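Local coordinates for parahox neighbor (Phaeodactylum tricornutum CCAP 1055/1, PDB 5Z5M), which probably carries out the last two steps from urate to (S)-allantoin, hydrolysing 5-hydroxyisourate and decarboxylating the product stereoselectively, at residues 34-39 against 57-62; 50-55 against 168-173; 70-75 against 156-161. All coordinates share one frame; numbering follows the deposited sequence.

Interaction 1. Residues 34-39 against 57-62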
loop_
_atom_site.group_PDB
_atom_site.type_symbol
_atom_site.label_atom_id
_atom_site.label_comp_id
_atom_site.label_asym_id
_atom_site.label_seq_id
_atom_site.Cartn_x
_atom_site.Cartn_y
_atom_site.Cartn_z
ATOM N N GLU A 34 -31.789 -30.535 11.010
ATOM C CA GLU A 34 -32.258 -31.865 10.656
ATOM C C GLU A 34 -31.414 -32.456 9.537
ATOM O O GLU A 34 -30.875 -33.550 9.677
ATOM C CB GLU A 34 -33.727 -31.818 10.253
ATOM C CG GLU A 34 -34.639 -31.523 11.418
ATOM C CD GLU A 34 -34.429 -32.481 12.577
ATOM O OE1 GLU A 34 -34.315 -33.701 12.326
ATOM O OE2 GLU A 34 -34.379 -32.015 13.736
ATOM N N ALA A 35 -31.287 -31.715 8.438
ATOM C CA ALA A 35 -30.444 -32.126 7.324
ATOM C C ALA A 35 -29.013 -32.409 7.788
ATOM O O ALA A 35 -28.378 -33.348 7.320
ATOM C CB ALA A 35 -30.453 -31.064 6.233
ATOM N N LEU A 36 -28.524 -31.610 8.732
ATOM C CA LEU A 36 -27.165 -31.774 9.249
ATOM C C LEU A 36 -26.942 -33.128 9.926
ATOM O O LEU A 36 -26.024 -33.867 9.568
ATOM C CB LEU A 36 -26.831 -30.654 10.235
ATOM C CG LEU A 36 -25.396 -30.675 10.765
ATOM C CD1 LEU A 36 -24.412 -30.239 9.688
ATOM C CD2 LEU A 36 -25.231 -29.835 12.026
ATOM N N VAL A 37 -27.782 -33.453 10.903
ATOM C CA VAL A 37 -27.568 -34.646 11.725
ATOM C C VAL A 37 -27.862 -35.969 11.020
ATOM O O VAL A 37 -27.462 -37.031 11.506
ATOM C CB VAL A 37 -28.417 -34.589 13.013
ATOM C CG1 VAL A 37 -27.967 -33.435 13.894
ATOM C CG2 VAL A 37 -29.890 -34.451 12.674
ATOM N N LYS A 38 -28.546 -35.916 9.881
ATOM C CA LYS A 38 -28.891 -37.152 9.181
ATOM C C LYS A 38 -27.804 -37.634 8.217
ATOM O O LYS A 38 -27.803 -38.802 7.816
ATOM C CB LYS A 38 -30.224 -36.999 8.453
ATOM C CG LYS A 38 -31.328 -36.526 9.381
ATOM C CD LYS A 38 -32.588 -36.084 8.647
ATOM C CE LYS A 38 -33.827 -36.647 9.341
ATOM N NZ LYS A 38 -34.208 -35.814 10.524
ATOM N N ASP A 39 -26.858 -36.762 7.878
ATOM C CA ASP A 39 -25.648 -37.215 7.203
ATOM C C ASP A 39 -24.586 -37.445 8.273
ATOM O O ASP A 39 -23.746 -36.582 8.537
ATOM C CB ASP A 39 -25.184 -36.210 6.150
ATOM C CG ASP A 39 -24.304 -36.850 5.086
ATOM O OD1 ASP A 39 -24.206 -38.099 5.065
ATOM O OD2 ASP A 39 -23.727 -36.109 4.259
ATOM N N LYS A 57 -24.174 -23.704 6.760
ATOM C CA LYS A 57 -24.244 -22.709 5.693
ATOM C C LYS A 57 -24.463 -23.384 4.342
ATOM O O LYS A 57 -25.265 -22.920 3.528
ATOM C CB LYS A 57 -22.967 -21.862 5.658
ATOM C CG LYS A 57 -22.990 -20.732 4.637
ATOM C CD LYS A 57 -21.703 -19.909 4.697
ATOM C CE LYS A 57 -21.729 -18.771 3.687
ATOM N NZ LYS A 57 -20.522 -17.901 3.792
ATOM N N ALA A 58 -23.743 -24.477 4.108
ATOM C CA ALA A 58 -23.859 -25.229 2.858
ATOM C C ALA A 58 -25.273 -25.768 2.654
ATOM O O ALA A 58 -25.815 -25.705 1.550
ATOM C CB ALA A 58 -22.858 -26.370 2.833
ATOM N N ILE A 59 -25.861 -26.297 3.723
ATOM C CA ILE A 59 -27.237 -26.793 3.685
ATOM C C ILE A 59 -28.206 -25.685 3.277
ATOM O O ILE A 59 -29.074 -25.880 2.423
ATOM C CB ILE A 59 -27.655 -27.381 5.049
ATOM C CG1 ILE A 59 -26.874 -28.670 5.312
ATOM C CG2 ILE A 59 -29.168 -27.648 5.093
ATOM C CD1 ILE A 59 -27.108 -29.270 6.682
ATOM N N VAL A 60 -28.036 -24.510 3.866
ATOM C CA VAL A 60 -28.879 -23.374 3.512
ATOM C C VAL A 60 -28.666 -22.961 2.057
ATOM O O VAL A 60 -29.626 -22.789 1.300
ATOM C CB VAL A 60 -28.616 -22.166 4.432
ATOM C CG1 VAL A 60 -29.344 -20.931 3.909
ATOM C CG2 VAL A 60 -29.057 -22.485 5.865
ATOM N N ASN A 61 -27.406 -22.817 1.664
ATOM C CA ASN A 61 -27.075 -22.337 0.326
ATOM C C ASN A 61 -27.577 -23.264 -0.776
ATOM O O ASN A 61 -27.877 -22.817 -1.884
ATOM C CB ASN A 61 -25.564 -22.136 0.190
ATOM C CG ASN A 61 -25.092 -20.833 0.812
ATOM O OD1 ASN A 61 -25.893 -19.941 1.105
ATOM N ND2 ASN A 61 -23.786 -20.715 1.017
ATOM N N LYS A 62 -27.687 -24.554 -0.475
ATOM C CA LYS A 62 -28.133 -25.505 -1.483
ATOM C C LYS A 62 -29.656 -25.668 -1.499
ATOM O O LYS A 62 -30.189 -26.468 -2.266
ATOM C CB LYS A 62 -27.444 -26.856 -1.265
ATOM C CG LYS A 62 -25.961 -26.820 -1.608
ATOM C CD LYS A 62 -25.251 -28.114 -1.246
ATOM C CE LYS A 62 -23.740 -27.957 -1.373
ATOM N NZ LYS A 62 -23.004 -29.180 -0.948
#
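Lys-38 NZ reaches back one helical turn to Glu-34 OE1, a 2.8 Å salt bridge that ties the two side chains along helix 30-38, while Ala-35 and Leu-36 of the same turn receive Ile-59 from helix 49-61. The charged pair takes no part in the meeting itself: the carboxylate end of Glu-34 leads off from the other helix. The side chains that meet are all hydrocarbon, though the closest approach is to a backbone nitrogen, and on the side of helix 49-61 a single side chain makes every contact. Ile-59 has CG1 anti to the carbonyl carbon and CD1 fully extended beyond it (chi2 175°), which carries the terminal methyl straight out to the neighbouring helix. There CD1 settles at the junction of two residues, 3.4 Å from Leu-36 N and 3.8 Å from Leu-36 CB, so it rests on backbone as much as on side chain. Its other neighbour is Ala-35, where CB is 3.8 Å from Ile-59 CD1 and equally far from Ile-59 CG2; the alanine methyl thus touches both branches of the isoleucine. The two larger side chains, Leu-36 and Ile-59, cross at about a right angle. Trp-31 and Val-32, a turn earlier on helix 30-38, also touch Ile-59, and Leu-36 continues inward to Leu-22, Leu-43 and Met-56. This joins two neighbouring helices of the all-helical OHCU decarboxylase domain at its partly exposed edge, Ala-35 being open to solvent and Leu-36 buried. About 123 Å² is buried, both sides together, and with only aliphatic carbons and one backbone amide nitrogen in touch, the fit depends on shape and on the exclusion of water, with no directional bond to fix it.

Interaction 2. Residues 50-55 against 168-173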
loop_
_atom_site.group_PDB
_atom_site.type_symbol
_atom_site.label_atom_id
_atom_site.label_comp_id
_atom_site.label_asym_id
_atom_site.label_seq_id
_atom_site.Cartn_x
_atom_site.Cartn_y
_atom_site.Cartn_z
ATOM N N SER A 50 -15.751 -23.736 13.074
ATOM C CA SER A 50 -15.726 -23.237 11.698
ATOM C C SER A 50 -16.372 -24.225 10.738
ATOM O O SER A 50 -17.207 -23.855 9.912
ATOM C CB SER A 50 -14.295 -22.957 11.242
ATOM O OG SER A 50 -13.746 -21.853 11.929
ATOM N N GLN A 51 -15.972 -25.489 10.851
ATOM C CA GLN A 51 -16.503 -26.532 9.985
ATOM C C GLN A 51 -17.995 -26.757 10.224
ATOM O O GLN A 51 -18.747 -27.040 9.291
ATOM C CB GLN A 51 -15.726 -27.833 10.193
ATOM C CG GLN A 51 -14.302 -27.776 9.655
ATOM C CD GLN A 51 -13.468 -28.971 10.071
ATOM O OE1 GLN A 51 -13.867 -29.752 10.930
ATOM N NE2 GLN A 51 -12.298 -29.115 9.463
ATOM N N LEU A 52 -18.412 -26.630 11.478
ATOM C CA LEU A 52 -19.817 -26.786 11.825
ATOM C C LEU A 52 -20.645 -25.681 11.169
ATOM O O LEU A 52 -21.692 -25.942 10.573
ATOM C CB LEU A 52 -19.995 -26.773 13.348
ATOM C CG LEU A 52 -21.444 -26.738 13.839
ATOM C CD1 LEU A 52 -22.228 -27.932 13.289
ATOM C CD2 LEU A 52 -21.485 -26.701 15.356
ATOM N N ALA A 53 -20.152 -24.451 11.259
ATOM C CA ALA A 53 -20.812 -23.310 10.633
ATOM C C ALA A 53 -20.871 -23.472 9.118
ATOM O O ALA A 53 -21.893 -23.175 8.497
ATOM C CB ALA A 53 -20.094 -22.014 10.996
ATOM N N ALA A 54 -19.770 -23.951 8.538
ATOM C CA ALA A 54 -19.663 -24.147 7.095
ATOM C C ALA A 54 -20.654 -25.195 6.609
ATOM O O ALA A 54 -21.244 -25.055 5.540
ATOM C CB ALA A 54 -18.239 -24.562 6.719
ATOM N N ALA A 55 -20.801 -26.255 7.399
ATOM C CA ALA A 55 -21.711 -27.347 7.083
ATOM C C ALA A 55 -23.168 -26.874 7.050
ATOM O O ALA A 55 -23.923 -27.227 6.146
ATOM C CB ALA A 55 -21.539 -28.472 8.084
ATOM N N MET A 168 -22.735 -15.845 14.940
ATOM C CA MET A 168 -22.780 -15.216 16.259
ATOM C C MET A 168 -23.496 -16.095 17.279
ATOM O O MET A 168 -23.093 -16.167 18.436
ATOM C CB MET A 168 -23.461 -13.844 16.185
ATOM C CG MET A 168 -22.671 -12.812 15.412
ATOM S SD MET A 168 -23.544 -11.238 15.306
ATOM C CE MET A 168 -22.450 -10.329 14.218
ATOM N N ARG A 169 -24.557 -16.766 16.851
ATOM C CA ARG A 169 -25.308 -17.619 17.764
ATOM C C ARG A 169 -24.536 -18.885 18.124
ATOM O O ARG A 169 -24.564 -19.331 19.273
ATOM C CB ARG A 169 -26.661 -17.979 17.160
ATOM C CG ARG A 169 -27.632 -16.816 17.128
ATOM C CD ARG A 169 -28.866 -17.170 16.320
ATOM N NE ARG A 169 -29.858 -16.104 16.351
ATOM C CZ ARG A 169 -30.911 -16.045 15.546
ATOM N NH1 ARG A 169 -31.109 -16.993 14.638
ATOM N NH2 ARG A 169 -31.763 -15.036 15.646
ATOM N N LEU A 170 -23.849 -19.459 17.138
ATOM C CA LEU A 170 -23.009 -20.635 17.365
ATOM C C LEU A 170 -21.907 -20.326 18.373
ATOM O O LEU A 170 -21.615 -21.135 19.253
ATOM C CB LEU A 170 -22.386 -21.126 16.051
ATOM C CG LEU A 170 -23.269 -21.944 15.107
ATOM C CD1 LEU A 170 -22.602 -22.083 13.744
ATOM C CD2 LEU A 170 -23.564 -23.324 15.702
ATOM N N LEU A 171 -21.296 -19.151 18.236
ATOM C CA LEU A 171 -20.208 -18.734 19.124
ATOM C C LEU A 171 -20.677 -18.576 20.572
ATOM O O LEU A 171 -19.920 -18.836 21.512
ATOM C CB LEU A 171 -19.587 -17.422 18.638
ATOM C CG LEU A 171 -18.600 -17.509 17.469
ATOM C CD1 LEU A 171 -18.171 -16.119 17.041
ATOM C CD2 LEU A 171 -17.387 -18.340 17.846
ATOM N N SER A 172 -21.922 -18.147 20.751
ATOM C CA SER A 172 -22.435 -17.879 22.092
ATOM C C SER A 172 -22.918 -19.152 22.783
ATOM O O SER A 172 -22.967 -19.217 24.011
ATOM C CB SER A 172 -23.563 -16.843 22.043
ATOM O OG SER A 172 -24.720 -17.368 21.420
ATOM N N LYS A 173 -23.249 -20.170 21.997
ATOM C CA LYS A 173 -23.745 -21.425 22.556
ATOM C C LYS A 173 -22.644 -22.459 22.762
ATOM O O LYS A 173 -22.798 -23.388 23.554
ATOM C CB LYS A 173 -24.829 -22.020 21.655
ATOM C CG LYS A 173 -26.113 -21.226 21.622
ATOM C CD LYS A 173 -27.082 -21.814 20.612
ATOM C CE LYS A 173 -27.281 -23.300 20.856
ATOM N NZ LYS A 173 -27.728 -23.598 22.243
#
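Leu-170 faces Ala-53 and Leu-52 where helix 151-173, the long C-terminal helix of the OHCU decarboxylase domain, packs against helix 49-61. Along the long helix, Met-168 comes first and turns to other company, touching Arg-132 of its own chain and Gly-262 of the third subunit. Arg-169 also looks elsewhere: its guanidinium makes a salt bridge to Glu-27 through NH2 and a hydrogen bond to the carbonyl of Ile-25 through NH1. Leu-170 then carries the whole contact, one methyl for each partner. With CG anti to the carbonyl carbon (chi1 -79°), the fork is held out to the other helix; CD1 lies 3.7 Å from Ala-53 CB, and CD2 lies 4.0 Å from Leu-52 CD2. The small alanine lets the helices come close, their nearest CA atoms, those of Ala-53 and Leu-170, being 7.6 Å apart. The two leucine side chains cross obliquely. Leu-22 touches both leucines and adds helix 15-22 to this buried apolar cluster. Last come Ser-172 and Lys-173, the latter in a cation-pi contact with Phe-21. Ser-172 OG folds back onto its own helix and donates to Arg-169 O at 2.9 Å, tilted 30° from the carbonyl plane.

Interaction 3. Residues 70-75 against 156-161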
loop_
_atom_site.group_PDB
_atom_site.type_symbol
_atom_site.label_atom_id
_atom_site.label_comp_id
_atom_site.label_asym_id
_atom_site.label_seq_id
_atom_site.Cartn_x
_atom_site.Cartn_y
_atom_site.Cartn_z
ATOM N N GLU A 70 -38.106 -17.679 2.630
ATOM C CA GLU A 70 -38.839 -17.952 3.862
ATOM C C GLU A 70 -37.943 -17.837 5.090
ATOM O O GLU A 70 -38.397 -17.445 6.166
ATOM C CB GLU A 70 -39.485 -19.342 3.811
ATOM C CG GLU A 70 -40.720 -19.434 2.921
ATOM C CD GLU A 70 -41.967 -18.814 3.544
ATOM O OE1 GLU A 70 -41.841 -17.937 4.426
ATOM O OE2 GLU A 70 -43.086 -19.208 3.147
ATOM N N LEU A 71 -36.670 -18.186 4.935
ATOM C CA LEU A 71 -35.721 -18.035 6.027
ATOM C C LEU A 71 -35.547 -16.551 6.347
ATOM O O LEU A 71 -35.515 -16.157 7.511
ATOM C CB LEU A 71 -34.378 -18.677 5.673
ATOM C CG LEU A 71 -33.319 -18.760 6.776
ATOM C CD1 LEU A 71 -32.555 -20.069 6.668
ATOM C CD2 LEU A 71 -32.358 -17.588 6.694
ATOM N N LEU A 72 -35.436 -15.734 5.305
ATOM C CA LEU A 72 -35.317 -14.289 5.480
ATOM C C LEU A 72 -36.549 -13.697 6.164
ATOM O O LEU A 72 -36.426 -12.888 7.082
ATOM C CB LEU A 72 -35.092 -13.598 4.134
ATOM C CG LEU A 72 -33.801 -13.926 3.384
ATOM C CD1 LEU A 72 -33.698 -13.098 2.115
ATOM C CD2 LEU A 72 -32.580 -13.713 4.275
ATOM N N CYS A 73 -37.734 -14.105 5.719
ATOM C CA CYS A 73 -38.972 -13.546 6.257
ATOM C C CYS A 73 -39.230 -14.001 7.686
ATOM O O CYS A 73 -40.000 -13.377 8.417
ATOM C CB CYS A 73 -40.159 -13.917 5.366
ATOM S SG CYS A 73 -40.095 -13.142 3.737
ATOM N N ALA A 74 -38.578 -15.086 8.083
ATOM C CA ALA A 74 -38.706 -15.592 9.439
ATOM C C ALA A 74 -37.916 -14.726 10.407
ATOM O O ALA A 74 -38.117 -14.792 11.620
ATOM C CB ALA A 74 -38.237 -17.042 9.517
ATOM N N HIS A 75 -37.018 -13.908 9.868
ATOM C CA HIS A 75 -36.161 -13.090 10.710
ATOM C C HIS A 75 -36.923 -11.900 11.283
ATOM O O HIS A 75 -37.718 -11.265 10.587
ATOM C CB HIS A 75 -34.933 -12.614 9.932
ATOM C CG HIS A 75 -33.723 -12.421 10.786
ATOM N ND1 HIS A 75 -32.919 -13.469 11.183
ATOM C CD2 HIS A 75 -33.186 -11.305 11.338
ATOM C CE1 HIS A 75 -31.937 -13.006 11.935
ATOM N NE2 HIS A 75 -32.076 -11.697 12.046
ATOM N N MET A 156 -29.062 -11.170 -1.824
ATOM C CA MET A 156 -27.712 -11.650 -1.531
ATOM C C MET A 156 -27.147 -11.086 -0.233
ATOM O O MET A 156 -26.546 -11.805 0.562
ATOM C CB MET A 156 -26.768 -11.299 -2.680
ATOM C CG MET A 156 -26.926 -12.185 -3.879
ATOM S SD MET A 156 -26.553 -13.878 -3.396
ATOM C CE MET A 156 -24.885 -13.682 -2.769
ATOM N N VAL A 157 -27.316 -9.784 -0.037
ATOM C CA VAL A 157 -26.802 -9.132 1.159
ATOM C C VAL A 157 -27.505 -9.663 2.407
ATOM O O VAL A 157 -26.867 -9.925 3.418
ATOM C CB VAL A 157 -26.969 -7.598 1.086
ATOM C CG1 VAL A 157 -26.521 -6.947 2.386
ATOM C CG2 VAL A 157 -26.192 -7.032 -0.100
ATOM N N ALA A 158 -28.822 -9.826 2.324
ATOM C CA ALA A 158 -29.600 -10.318 3.458
ATOM C C ALA A 158 -29.153 -11.721 3.857
ATOM O O ALA A 158 -29.034 -12.031 5.042
ATOM C CB ALA A 158 -31.086 -10.309 3.126
ATOM N N LEU A 159 -28.919 -12.565 2.862
ATOM C CA LEU A 159 -28.484 -13.934 3.124
ATOM C C LEU A 159 -27.099 -13.951 3.766
ATOM O O LEU A 159 -26.827 -14.780 4.630
ATOM C CB LEU A 159 -28.484 -14.760 1.836
ATOM C CG LEU A 159 -29.852 -15.163 1.278
ATOM C CD1 LEU A 159 -29.698 -15.808 -0.090
ATOM C CD2 LEU A 159 -30.585 -16.095 2.232
ATOM N N GLU A 160 -26.230 -13.035 3.352
ATOM C CA GLU A 160 -24.923 -12.898 3.997
ATOM C C GLU A 160 -25.107 -12.511 5.462
ATOM O O GLU A 160 -24.424 -13.038 6.338
ATOM C CB GLU A 160 -24.057 -11.866 3.265
ATOM C CG GLU A 160 -23.526 -12.361 1.923
ATOM C CD GLU A 160 -22.790 -11.296 1.122
ATOM O OE1 GLU A 160 -22.779 -10.111 1.535
ATOM O OE2 GLU A 160 -22.215 -11.655 0.071
ATOM N N GLN A 161 -26.049 -11.605 5.725
ATOM C CA GLN A 161 -26.333 -11.179 7.092
ATOM C C GLN A 161 -26.865 -12.324 7.964
ATOM O O GLN A 161 -26.473 -12.439 9.125
ATOM C CB GLN A 161 -27.324 -10.006 7.102
ATOM C CG GLN A 161 -26.846 -8.749 6.349
ATOM C CD GLN A 161 -25.585 -8.116 6.932
ATOM O OE1 GLN A 161 -25.448 -7.962 8.146
ATOM N NE2 GLN A 161 -24.658 -7.743 6.060
#
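Apolar contacts account for the whole of this meeting, in which Leu-72 of helix 65-73 pushes its branched end against Ala-158 and Leu-159 of helix 151-173. The closest pair is methyl on methyl, Leu-72 CD2 with Leu-159 CD2 at 3.7 Å, and the same Leu-159 methyl is 4.0 Å from Leu-72 CG. Both prongs of Leu-72 also straddle the alanine, Ala-158 CB being 3.9 Å from Leu-72 CD2 and 4.0 Å from Leu-72 CD1. In Leu-72, CG is anti to the carbonyl carbon, and chi2 of -177° extends CD1 away from CA and leaves CD2 turned to the side, against Leu-159 CD2. Leu-159 meets it at about a right angle. Because Leu-72 also touches Phe-155 and Val-162, it sits as a knob in the hole formed by Phe-155, Ala-158, Leu-159 and Val-162, a single knob-in-hole fit, as in knobs-into-holes packing, between two helices of the OHCU decarboxylase domain. Replacing Leu-72 with an alanine would probably leave that hole unfilled and rob the Leu-159 CD2 methyl and the Ala-158 methyl of the hydrocarbon that covers them.

The polar bonds here run within a segment or to other parts of the chain. His-75 N binds Leu-72 O at 3.0 Å, and the His-75 side chain lies against Ile-128 and Ile-165. On the other segment Glu-160 N binds Met-156 O, and the buried Gln-161 uses OE1 to accept a bond from Ala-130 N.

The same helix also meets other subunits: Leu-159, besides touching Leu-72, packs on Glu-152 of the second subunit, while Val-157 and Glu-160 pack on Gly-257 and Phe-259 of the third subunit.

In the fold
Two helices connect the three contacts: helix 49-61 serves interactions 1 and 2, and helix 151-173 serves interactions 2 and 3. Interactions 1 and 2, with centres 13 Å apart, are continuous, since Leu-36 CD1 lies 3.7 Å from Ala-55 CB and Leu-36 CD2 lies 3.8 Å from Leu-52 CD1; Leu-36 is thus shared between the edge contact and the buried cluster. Interaction 3 is 16 Å from interaction 1 and 17 Å from interaction 2, centre to centre. Its link to interaction 2 is slight, Arg-169 NH2 to His-75 CE1 at 4.2 Å. In the chain, interaction 3 is nested within the loop that interaction 2 closes.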